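Local coordinates for protein tryptophanyl-tRNA synthetase (Mycoplasma pneumoniae, PDB 2YY5) that probably catalyses the ATP-dependent attachment of tryptophan to tRNA(Trp), acting as a homodimeric class I aminoacyl-tRNA synthetase, at residues A7-Q12 with L38-A43; A78-Q83 with F315-A320; I238-K243 with D274-F279; N250-L255 with L285-A290. The protein carries 1 engineered substitution. All blocks are in the same frame, centred on the assembly; numbering follows the deposited sequence.

Contact 1: residues A7-Q12 with L38-A43; sequences ALTGIQ and LFVFVA. With WSA (5'-O-[(L-tryptophylamino)sulfonyl]adenosine), chain J.
Strands 6-11 and 37-42 are neighbours in the parallel sheet of the Rossmann-type catalytic domain of a class I synthetase, joined by a beta-alpha-beta crossover; their short axes diverge by only 10°. Ala7 starts the ladder: its O receives Phe39 N nearly along the C=O axis, and its CB meets Leu38 CD1 at 3.9 Å. On the other sheet face, Leu8 has CG anti to its backbone N, which brings CD1 obliquely against Phe39 CB (3.5 Å), while the Phe39 ring leads away from residues 7-12. Thr9 works with both backbone groups: its N reaches Phe39 O from above the Phe39 carbonyl plane, whereas Phe41 N approaches Thr9 O within the plane of Thr9's own carbonyl. Its side chain lies alongside Val40, and OG1 is hydrogen-bonded to Pro152 O. Gly10 carries a CH-pi contact. Phe41 CG stands between backbone N and carbonyl carbon (chi1 65°), folding the ring over Gly10, whose CA is 3.7 Å from the centroid and 15° off the normal. With no side chain on Gly10, the ring can rest directly on the backbone; its edge turns to the indole N11 of the bound tryptophanyl-adenylate analogue WSA, with CZ 3.7 Å away. Ile11 N gives a nearly straight bond to Phe41 O (2.9 Å), Ile11 O accepts Ala43 N, and the side chain packs on Leu64 and Leu68 of helix 54-71. Where the strand ends, Gln12 turns its N-H to the ligand's sulfamoyl group, N to WSA O1S being 2.9 Å.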
# COMPACT_ATOMS: atom_id res chain seq x y z
N ALA B 7 -19.89 5.12 13.75
CA ALA B 7 -20.02 5.36 12.29
C ALA B 7 -18.73 5.90 11.64
O ALA B 7 -18.09 6.82 12.16
CB ALA B 7 -21.15 6.36 12.03
N LEU B 8 -18.36 5.34 10.50
CA LEU B 8 -17.17 5.77 9.78
C LEU B 8 -17.47 5.98 8.30
O LEU B 8 -18.18 5.17 7.69
CB LEU B 8 -16.04 4.75 9.89
CG LEU B 8 -14.85 5.18 9.01
CD1 LEU B 8 -13.82 5.90 9.87
CD2 LEU B 8 -14.24 3.99 8.32
N THR B 9 -16.92 7.04 7.73
CA THR B 9 -17.12 7.32 6.31
C THR B 9 -16.02 8.25 5.82
O THR B 9 -15.48 9.06 6.58
CB THR B 9 -18.51 7.96 6.00
OG1 THR B 9 -18.74 7.91 4.59
CG2 THR B 9 -18.58 9.42 6.45
N GLY B 10 -15.68 8.10 4.55
CA GLY B 10 -14.65 8.92 3.96
C GLY B 10 -15.14 9.63 2.72
O GLY B 10 -15.94 9.08 1.96
N ILE B 11 -14.67 10.85 2.51
CA ILE B 11 -15.05 11.63 1.34
C ILE B 11 -13.81 12.13 0.64
O ILE B 11 -12.90 12.69 1.26
CB ILE B 11 -15.92 12.85 1.73
CG1 ILE B 11 -17.19 12.39 2.45
CG2 ILE B 11 -16.28 13.64 0.48
CD1 ILE B 11 -17.94 13.51 3.15
N GLN B 12 -13.76 11.91 -0.67
CA GLN B 12 -12.64 12.36 -1.48
C GLN B 12 -12.85 13.84 -1.77
O GLN B 12 -13.97 14.28 -2.04
CB GLN B 12 -12.58 11.57 -2.80
CG GLN B 12 -11.45 10.56 -2.89
CD GLN B 12 -11.48 9.76 -4.19
OE1 GLN B 12 -12.36 8.91 -4.40
NE2 GLN B 12 -10.53 10.04 -5.08
N LEU B 38 -19.19 9.44 15.62
CA LEU B 38 -18.90 9.60 14.20
C LEU B 38 -17.46 9.92 13.82
O LEU B 38 -16.81 10.77 14.41
CB LEU B 38 -19.84 10.65 13.61
CG LEU B 38 -19.65 11.10 12.15
CD1 LEU B 38 -19.84 9.90 11.21
CD2 LEU B 38 -20.64 12.22 11.82
N PHE B 39 -17.00 9.21 12.80
CA PHE B 39 -15.66 9.38 12.25
C PHE B 39 -15.83 9.73 10.80
O PHE B 39 -16.53 9.04 10.06
CB PHE B 39 -14.86 8.08 12.37
CG PHE B 39 -14.29 7.84 13.73
CD1 PHE B 39 -13.13 8.49 14.13
CD2 PHE B 39 -14.93 6.98 14.62
CE1 PHE B 39 -12.61 8.29 15.40
CE2 PHE B 39 -14.41 6.77 15.89
CZ PHE B 39 -13.25 7.42 16.28
N VAL B 40 -15.19 10.82 10.39
CA VAL B 40 -15.24 11.29 9.01
C VAL B 40 -13.85 11.76 8.59
O VAL B 40 -13.16 12.45 9.34
CB VAL B 40 -16.23 12.45 8.87
CG1 VAL B 40 -16.35 12.87 7.41
CG2 VAL B 40 -17.56 12.04 9.43
N PHE B 41 -13.43 11.40 7.38
CA PHE B 41 -12.12 11.83 6.91
C PHE B 41 -12.07 12.20 5.44
O PHE B 41 -12.91 11.78 4.63
CB PHE B 41 -11.07 10.74 7.20
CG PHE B 41 -11.29 9.45 6.44
CD1 PHE B 41 -12.15 8.47 6.94
CD2 PHE B 41 -10.65 9.23 5.23
CE1 PHE B 41 -12.38 7.29 6.23
CE2 PHE B 41 -10.87 8.05 4.51
CZ PHE B 41 -11.73 7.08 5.01
N VAL B 42 -11.09 13.02 5.11
CA VAL B 42 -10.85 13.47 3.75
C VAL B 42 -9.94 12.38 3.19
O VAL B 42 -8.78 12.28 3.57
CB VAL B 42 -10.12 14.83 3.75
CG1 VAL B 42 -9.76 15.25 2.32
CG2 VAL B 42 -11.00 15.87 4.42
N ALA B 43 -10.48 11.57 2.29
CA ALA B 43 -9.73 10.47 1.72
C ALA B 43 -8.72 10.85 0.61
O ALA B 43 -8.86 10.42 -0.54
CB ALA B 43 -10.71 9.41 1.21
CD2 WSA J . -14.69 5.84 1.78
CE3 WSA J . -16.03 6.03 2.10
CZ3 WSA J . -16.56 5.38 3.21
CH2 WSA J . -15.76 4.54 3.98
CZ2 WSA J . -14.43 4.35 3.65
CE2 WSA J . -13.89 5.01 2.55
N11 WSA J . -12.67 5.03 2.03
CD1 WSA J . -12.65 5.84 0.97
CG WSA J . -13.87 6.35 0.78
CB WSA J . -14.26 7.34 -0.31
CA WSA J . -15.33 6.75 -1.24
NH3 WSA J . -14.85 5.51 -1.85
C WSA J . -15.65 7.78 -2.33
O WSA J . -14.88 7.93 -3.28
NS WSA J . -16.77 8.47 -2.20
S WSA J . -16.70 9.83 -3.10
O1S WSA J . -15.55 10.69 -2.64
O2S WSA J . -16.50 9.49 -4.54
O5' WSA J . -17.95 10.51 -2.89
C5' WSA J . -18.37 10.77 -1.55
C4' WSA J . -19.73 10.17 -1.18
O4' WSA J . -20.73 10.64 -2.10
C3' WSA J . -19.77 8.64 -1.24
O3' WSA J . -20.57 8.14 -0.17
C2' WSA J . -20.48 8.40 -2.57
O2' WSA J . -21.14 7.13 -2.54
C1' WSA J . -21.53 9.51 -2.48
N9 WSA J . -22.13 9.75 -3.81
C8 WSA J . -21.45 9.99 -4.93
N7 WSA J . -22.29 10.22 -5.93
C5 WSA J . -23.53 10.13 -5.45
C4 WSA J . -23.42 9.82 -4.10
N3 WSA J . -24.55 9.67 -3.37
C2 WSA J . -25.74 9.82 -3.94
N1 WSA J . -25.86 10.12 -5.22
C6 WSA J . -24.79 10.28 -6.00
N6 WSA J . -24.92 10.60 -7.29

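Contact 2: residues A78-Q83 with F315-A320; sequences ACLFLQ and FNCLQA
Strand 78-82, an outermost strand of the parallel Rossmann-type sheet within this chain, is crossed on its flank by helix 311-340. The short axes run nearly perpendicular, at 101°, and approach to 6.5 Å; within residues 315-320 the strand is met by the neighbouring residues Cys317 and Leu318. Apolar contacts come from these two. Cys317 has SG anti to its backbone N (chi1 172°), which lays the sulfur against Leu80 CD2 at 3.7 Å. Leu80 itself has CG anti to N and also packs on Val65, Leu68 and Leu69 of helix 54-71, so it fills the corner between the two helices. Leu318 works through one branch: CD2 presses on the strand backbone, 3.7 Å from Phe81 C, and also meets Leu82 CB at 4.1 Å. The Phe81 ring leads away from the helix and meets the rings of Phe41 and Tyr146. The polar link across the interface is a water, which accepts from Leu82 N at 2.8 Å and donates to Leu318 O, bridging strand amide and helix carbonyl. The second subunit lies close by, its Gly343 packing on Leu82 and its Ser344 on Leu318, which places the contact beside the dimer interface. Within the helix, Phe315 O takes two donors, the backbone N of Gln319 and its side-chain amide; Gln319 NE2 reaches that oxygen at 3.2 Å while sitting over one face of the Phe315 ring.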
# COMPACT_ATOMS: atom_id res chain seq x y z
N ALA B 78 -18.10 15.25 16.61
CA ALA B 78 -17.55 14.23 15.73
C ALA B 78 -16.04 14.34 15.58
O ALA B 78 -15.41 15.21 16.17
CB ALA B 78 -18.22 14.33 14.36
N CYS B 79 -15.46 13.43 14.78
CA CYS B 79 -14.03 13.40 14.51
C CYS B 79 -13.79 13.57 13.02
O CYS B 79 -14.17 12.70 12.24
CB CYS B 79 -13.42 12.08 14.97
SG CYS B 79 -11.68 11.91 14.52
N LEU B 80 -13.17 14.67 12.63
CA LEU B 80 -12.90 14.94 11.22
C LEU B 80 -11.38 15.01 11.00
O LEU B 80 -10.71 15.88 11.54
CB LEU B 80 -13.55 16.27 10.81
CG LEU B 80 -13.22 16.88 9.44
CD1 LEU B 80 -13.64 15.94 8.30
CD2 LEU B 80 -13.95 18.22 9.33
N PHE B 81 -10.85 14.09 10.20
CA PHE B 81 -9.41 14.06 9.97
C PHE B 81 -9.00 13.89 8.51
O PHE B 81 -9.84 13.68 7.64
CB PHE B 81 -8.79 12.95 10.81
CG PHE B 81 -9.21 11.55 10.41
CD1 PHE B 81 -8.34 10.72 9.71
CD2 PHE B 81 -10.45 11.05 10.80
CE1 PHE B 81 -8.69 9.40 9.42
CE2 PHE B 81 -10.80 9.72 10.52
CZ PHE B 81 -9.92 8.89 9.83
N LEU B 82 -7.70 14.01 8.25
CA LEU B 82 -7.16 13.86 6.90
C LEU B 82 -6.46 12.51 6.84
O LEU B 82 -5.45 12.31 7.52
CB LEU B 82 -6.17 14.97 6.56
CG LEU B 82 -5.59 14.88 5.15
CD1 LEU B 82 -6.70 15.21 4.17
CD2 LEU B 82 -4.41 15.82 4.95
N GLN B 83 -7.00 11.61 6.02
CA GLN B 83 -6.46 10.26 5.86
C GLN B 83 -4.93 10.16 5.85
O GLN B 83 -4.34 9.35 6.56
CB GLN B 83 -7.04 9.63 4.58
CG GLN B 83 -6.61 8.20 4.31
CD GLN B 83 -7.24 7.65 3.04
OE1 GLN B 83 -7.56 8.40 2.12
NE2 GLN B 83 -7.40 6.33 2.98
N PHE B 315 -6.92 23.82 10.08
CA PHE B 315 -5.72 23.21 10.61
C PHE B 315 -5.92 22.63 12.01
O PHE B 315 -5.58 21.48 12.26
CB PHE B 315 -4.57 24.22 10.63
CG PHE B 315 -3.29 23.64 11.13
CD1 PHE B 315 -2.60 22.70 10.37
CD2 PHE B 315 -2.80 23.99 12.38
CE1 PHE B 315 -1.43 22.11 10.85
CE2 PHE B 315 -1.63 23.39 12.88
CZ PHE B 315 -0.95 22.45 12.11
N ASN B 316 -6.48 23.43 12.92
CA ASN B 316 -6.70 22.96 14.29
C ASN B 316 -7.67 21.77 14.31
O ASN B 316 -7.51 20.81 15.09
CB ASN B 316 -7.26 24.09 15.17
CG ASN B 316 -6.39 25.33 15.16
OD1 ASN B 316 -5.16 25.24 15.22
ND2 ASN B 316 -7.02 26.51 15.10
N CYS B 317 -8.68 21.86 13.45
CA CYS B 317 -9.68 20.82 13.33
C CYS B 317 -9.03 19.50 12.94
O CYS B 317 -9.22 18.46 13.60
CB CYS B 317 -10.71 21.20 12.29
SG CYS B 317 -11.85 19.87 11.92
N LEU B 318 -8.26 19.54 11.86
CA LEU B 318 -7.59 18.36 11.36
C LEU B 318 -6.55 17.89 12.37
O LEU B 318 -6.34 16.70 12.56
CB LEU B 318 -6.93 18.67 10.01
CG LEU B 318 -7.93 18.88 8.88
CD1 LEU B 318 -7.20 19.41 7.64
CD2 LEU B 318 -8.66 17.56 8.59
N GLN B 319 -5.93 18.84 13.05
CA GLN B 319 -4.92 18.50 14.03
C GLN B 319 -5.53 17.69 15.19
O GLN B 319 -4.94 16.70 15.63
CB GLN B 319 -4.23 19.77 14.54
CG GLN B 319 -2.72 19.68 14.49
CD GLN B 319 -2.21 19.32 13.10
OE1 GLN B 319 -1.14 18.73 12.96
NE2 GLN B 319 -2.97 19.68 12.08
N ALA B 320 -6.71 18.09 15.65
CA ALA B 320 -7.40 17.39 16.72
C ALA B 320 -8.00 16.08 16.21
O ALA B 320 -7.99 15.07 16.91
CB ALA B 320 -8.49 18.27 17.32
O HOH W 1 -6.00 14.86 10.28

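Contact 3: residues I238-K243 with D274-F279; sequences IRFASK and DLEAYF. Engineered in segment 238-243: Ser242 (natural residue Pro).
Glu276 has CG anti to its own carbonyl carbon (chi1 -71°) and an extended chain beyond it, which carries the carboxylate from helix 275-278 across to the loop 238-243. Phe240 takes a similar first torsion (chi1 -69°), which brings the ring nearer the helix; with chi2 at 82° its plane lies 17° from that of the carboxylate. Glu276 OE1 is thereby used twice: it accepts the almost straight bond from Phe240 N at 3.0 Å, met from above the carboxylate plane, and it lies in plane at the edge of the Phe240 ring, 3.5 Å from CD1. Arg239 contributes its CB, which packs on the carboxylate; its guanidinium leads away, with NH1 still 6.5 Å from Glu276 OE2, so any attraction would be long-range. A water donates to both Ile238 O and Glu276 O, which links the two backbones in addition to the side-chain bond. The apolar part is Ile238 crossing Phe279 obliquely, with CG2 3.5 Å from Phe279 CB. Before the short helix Asp274 is the N-cap, its OD1 accepting from Ala277 N at 3.0 Å. The loop and this helical turn together lie against two longer helices of what is probably the helical anticodon-binding domain, as in other tryptophanyl-tRNA synthetases: Phe240 packs on Leu252 and Thr253 of helix 246-259, and Ile238 and Phe279 both rest on Leu287 of helix 284-308.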
# COMPACT_ATOMS: atom_id res chain seq x y z
N ILE B 238 -46.08 14.78 -13.15
CA ILE B 238 -45.12 14.86 -12.05
C ILE B 238 -45.48 13.87 -10.95
O ILE B 238 -46.50 14.01 -10.27
CB ILE B 238 -45.06 16.28 -11.46
CG1 ILE B 238 -44.59 17.26 -12.55
CG2 ILE B 238 -44.09 16.32 -10.29
CD1 ILE B 238 -44.83 18.73 -12.22
N ARG B 239 -44.63 12.87 -10.78
CA ARG B 239 -44.81 11.82 -9.78
C ARG B 239 -43.49 11.07 -9.65
O ARG B 239 -42.58 11.27 -10.46
CB ARG B 239 -45.89 10.85 -10.24
CG ARG B 239 -45.55 10.13 -11.53
CD ARG B 239 -46.64 9.16 -11.90
NE ARG B 239 -46.96 9.20 -13.32
CZ ARG B 239 -48.16 8.95 -13.81
NH1 ARG B 239 -49.16 8.63 -12.99
NH2 ARG B 239 -48.38 9.02 -15.12
N PHE B 240 -43.40 10.20 -8.65
CA PHE B 240 -42.20 9.40 -8.46
C PHE B 240 -42.27 8.11 -9.26
O PHE B 240 -43.02 7.20 -8.92
CB PHE B 240 -41.99 9.07 -6.97
CG PHE B 240 -41.65 10.26 -6.12
CD1 PHE B 240 -42.65 11.11 -5.65
CD2 PHE B 240 -40.32 10.54 -5.80
CE1 PHE B 240 -42.33 12.22 -4.86
CE2 PHE B 240 -39.99 11.64 -5.01
CZ PHE B 240 -41.00 12.49 -4.54
N ALA B 241 -41.50 8.03 -10.33
CA ALA B 241 -41.49 6.83 -11.17
C ALA B 241 -40.10 6.58 -11.72
O ALA B 241 -39.89 6.64 -12.93
CB ALA B 241 -42.50 6.97 -12.31
N SER B 242 -39.17 6.28 -10.83
CA SER B 242 -37.79 6.03 -11.22
C SER B 242 -37.69 5.26 -12.54
O SER B 242 -37.05 5.71 -13.48
CB SER B 242 -37.07 5.24 -10.12
OG SER B 242 -37.63 3.96 -9.94
N LYS B 243 -38.36 4.11 -12.60
CA LYS B 243 -38.32 3.25 -13.77
C LYS B 243 -38.77 3.85 -15.10
O LYS B 243 -38.12 3.62 -16.13
CB LYS B 243 -39.13 1.98 -13.48
CG LYS B 243 -38.55 1.10 -12.37
CD LYS B 243 -37.13 0.64 -12.72
CE LYS B 243 -36.53 -0.24 -11.63
NZ LYS B 243 -35.15 -0.68 -11.97
N ASP B 274 -47.48 16.69 0.52
CA ASP B 274 -47.81 15.83 -0.62
C ASP B 274 -47.37 16.48 -1.94
O ASP B 274 -48.18 17.09 -2.64
CB ASP B 274 -49.31 15.55 -0.65
CG ASP B 274 -49.67 14.42 -1.60
OD1 ASP B 274 -48.84 14.07 -2.45
OD2 ASP B 274 -50.80 13.89 -1.49
N LEU B 275 -46.09 16.33 -2.27
CA LEU B 275 -45.54 16.90 -3.50
C LEU B 275 -46.32 16.50 -4.76
O LEU B 275 -46.57 17.34 -5.64
CB LEU B 275 -44.07 16.50 -3.66
CG LEU B 275 -43.04 16.98 -2.64
CD1 LEU B 275 -41.64 16.64 -3.18
CD2 LEU B 275 -43.16 18.48 -2.41
N GLU B 276 -46.67 15.23 -4.87
CA GLU B 276 -47.41 14.77 -6.03
C GLU B 276 -48.74 15.49 -6.12
O GLU B 276 -49.18 15.86 -7.22
CB GLU B 276 -47.64 13.26 -5.99
CG GLU B 276 -46.38 12.42 -6.21
CD GLU B 276 -46.71 11.02 -6.71
OE1 GLU B 276 -45.78 10.19 -6.83
OE2 GLU B 276 -47.90 10.76 -6.98
N ALA B 277 -49.39 15.68 -4.97
CA ALA B 277 -50.68 16.37 -4.94
C ALA B 277 -50.50 17.84 -5.33
O ALA B 277 -51.33 18.41 -6.04
CB ALA B 277 -51.31 16.27 -3.55
N TYR B 278 -49.42 18.45 -4.88
CA TYR B 278 -49.14 19.84 -5.20
C TYR B 278 -48.88 20.04 -6.70
O TYR B 278 -49.44 20.94 -7.33
CB TYR B 278 -47.92 20.33 -4.41
CG TYR B 278 -47.55 21.76 -4.73
CD1 TYR B 278 -48.18 22.82 -4.09
CD2 TYR B 278 -46.61 22.05 -5.72
CE1 TYR B 278 -47.90 24.14 -4.44
CE2 TYR B 278 -46.33 23.36 -6.07
CZ TYR B 278 -46.98 24.40 -5.43
OH TYR B 278 -46.70 25.70 -5.79
N PHE B 279 -48.01 19.21 -7.26
CA PHE B 279 -47.67 19.33 -8.67
C PHE B 279 -48.72 18.69 -9.57
O PHE B 279 -48.58 18.66 -10.80
CB PHE B 279 -46.30 18.71 -8.92
CG PHE B 279 -45.18 19.54 -8.37
CD1 PHE B 279 -44.82 20.73 -8.99
CD2 PHE B 279 -44.54 19.17 -7.18
CE1 PHE B 279 -43.83 21.54 -8.45
CE2 PHE B 279 -43.56 19.99 -6.63
CZ PHE B 279 -43.20 21.17 -7.26
O HOH W 2 -48.83 15.31 -9.70

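Contact 4: residues N250-L255 with L285-A290; sequences NMLTIL and LDLKNA
Aliphatic packing carries most of the contact between helices 246-259 and 284-308, two helices of what is probably the helical anticodon-binding domain, as in other tryptophanyl-tRNA synthetases. Their short axes run in the same general direction, 36° apart and 10.2 Å at closest approach. Leu287 is the central side chain. With CG anti to its backbone N (chi1 174°), it points into the other helix and divides its branches: CD1 meets Leu252 CD1 at 3.8 Å, the two chains crossing at about a right angle, and Leu255 CD1 at 4.1 Å, while CD2 faces Met251 CB. Leu255 continues the seam one turn on, its CD1 lying 4.4 Å from Ala290 CB. A second kind of contact is thioether against alkyl chain. Met251 SD lies 3.9 Å from Lys288 CG, and the bend at chi3 (-81°) brings CE beside Lys288 CE, at 4.2 Å. The lysine chain is extended, so its methylenes line the methionine while NZ reaches beyond the pair to bond Arg228 O and Ala230 O, near the end of helix 220-228. Other parts of the chain adjoin the pair: Met251 also touches the loop at Ala230 and Thr232, Leu252 adjoins Phe240, and Ile254 packs on Leu19 and Leu23 of helix 19-26.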
# COMPACT_ATOMS: atom_id res chain seq x y z
N ASN B 250 -36.16 12.08 -10.47
CA ASN B 250 -34.93 12.54 -9.84
C ASN B 250 -35.08 13.95 -9.27
O ASN B 250 -34.75 14.19 -8.11
CB ASN B 250 -33.79 12.53 -10.85
CG ASN B 250 -32.45 12.81 -10.22
OD1 ASN B 250 -31.64 13.56 -10.76
ND2 ASN B 250 -32.19 12.20 -9.07
N MET B 251 -35.56 14.88 -10.09
CA MET B 251 -35.74 16.25 -9.62
C MET B 251 -36.71 16.27 -8.44
O MET B 251 -36.58 17.07 -7.52
CB MET B 251 -36.29 17.14 -10.74
CG MET B 251 -35.31 17.42 -11.86
SD MET B 251 -35.89 18.70 -12.99
CE MET B 251 -36.99 17.75 -14.03
N LEU B 252 -37.67 15.36 -8.47
CA LEU B 252 -38.67 15.29 -7.42
C LEU B 252 -38.10 14.81 -6.09
O LEU B 252 -38.40 15.39 -5.04
CB LEU B 252 -39.81 14.37 -7.89
CG LEU B 252 -41.20 14.54 -7.28
CD1 LEU B 252 -41.65 16.01 -7.33
CD2 LEU B 252 -42.16 13.65 -8.05
N THR B 253 -37.27 13.77 -6.10
CA THR B 253 -36.71 13.29 -4.84
C THR B 253 -35.64 14.26 -4.30
O THR B 253 -35.42 14.32 -3.08
CB THR B 253 -36.16 11.80 -4.93
OG1 THR B 253 -34.77 11.77 -4.60
CG2 THR B 253 -36.37 11.22 -6.32
N ILE B 254 -34.99 15.02 -5.18
CA ILE B 254 -33.98 16.00 -4.77
C ILE B 254 -34.69 17.11 -4.02
O ILE B 254 -34.25 17.54 -2.96
CB ILE B 254 -33.24 16.65 -5.96
CG1 ILE B 254 -32.34 15.63 -6.66
CG2 ILE B 254 -32.41 17.84 -5.47
CD1 ILE B 254 -31.81 16.11 -7.99
N LEU B 255 -35.80 17.56 -4.62
CA LEU B 255 -36.63 18.62 -4.06
C LEU B 255 -37.10 18.22 -2.65
O LEU B 255 -37.05 19.03 -1.72
CB LEU B 255 -37.85 18.87 -4.96
CG LEU B 255 -38.50 20.27 -5.04
CD1 LEU B 255 -39.99 20.11 -5.26
CD2 LEU B 255 -38.26 21.06 -3.77
N LEU B 285 -42.18 22.80 -15.73
CA LEU B 285 -41.45 24.03 -15.50
C LEU B 285 -41.65 24.50 -14.07
O LEU B 285 -40.76 25.11 -13.48
CB LEU B 285 -41.89 25.11 -16.49
CG LEU B 285 -42.02 24.68 -17.96
CD1 LEU B 285 -40.82 23.81 -18.38
CD2 LEU B 285 -43.31 23.90 -18.14
N ASP B 286 -42.82 24.20 -13.50
CA ASP B 286 -43.12 24.60 -12.12
C ASP B 286 -42.26 23.81 -11.14
O ASP B 286 -41.94 24.28 -10.05
CB ASP B 286 -44.60 24.35 -11.82
CG ASP B 286 -45.51 25.31 -12.56
OD1 ASP B 286 -46.56 24.86 -13.07
OD2 ASP B 286 -45.19 26.51 -12.64
N LEU B 287 -41.90 22.59 -11.54
CA LEU B 287 -41.07 21.72 -10.73
C LEU B 287 -39.63 22.23 -10.76
O LEU B 287 -38.97 22.31 -9.72
CB LEU B 287 -41.13 20.28 -11.28
CG LEU B 287 -40.22 19.20 -10.67
CD1 LEU B 287 -40.46 19.07 -9.17
CD2 LEU B 287 -40.49 17.88 -11.37
N LYS B 288 -39.14 22.58 -11.95
CA LYS B 288 -37.78 23.09 -12.09
C LYS B 288 -37.61 24.38 -11.30
O LYS B 288 -36.57 24.61 -10.69
CB LYS B 288 -37.45 23.33 -13.56
CG LYS B 288 -37.20 22.06 -14.34
CD LYS B 288 -36.87 22.33 -15.80
CE LYS B 288 -36.54 21.04 -16.53
NZ LYS B 288 -36.31 21.25 -17.98
N ASN B 289 -38.65 25.21 -11.32
CA ASN B 289 -38.66 26.47 -10.60
C ASN B 289 -38.48 26.27 -9.11
O ASN B 289 -37.64 26.93 -8.49
CB ASN B 289 -39.97 27.21 -10.84
CG ASN B 289 -39.86 28.26 -11.92
OD1 ASN B 289 -39.94 27.96 -13.11
ND2 ASN B 289 -39.66 29.51 -11.51
N ALA B 290 -39.27 25.36 -8.54
CA ALA B 290 -39.20 25.07 -7.11
C ALA B 290 -37.89 24.38 -6.74
O ALA B 290 -37.34 24.60 -5.66
CB ALA B 290 -40.38 24.20 -6.71

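How the contacts relate
From the N terminus, contact 1 comes first and closes a loop of 25 mostly helical residues, completing before contact 2 opens. Contact 2 starts on the next strand, which pairs with strand 37-42 through Val40 N to Cys79 O, and closes only at helix 311-340, 231 residues later. Contacts 3 and 4 are both nested in that long loop and cross each other, since their segments alternate along the chain; Phe240 and Phe279 of contact 3 touch Leu252 and Leu287 of contact 4. Contact 1 joins two strands of the catalytic sheet, contact 2 ties that sheet to the C-terminal helix, and contacts 3 and 4 knit the helical region, their centres about 30 Å or more from those of the first two.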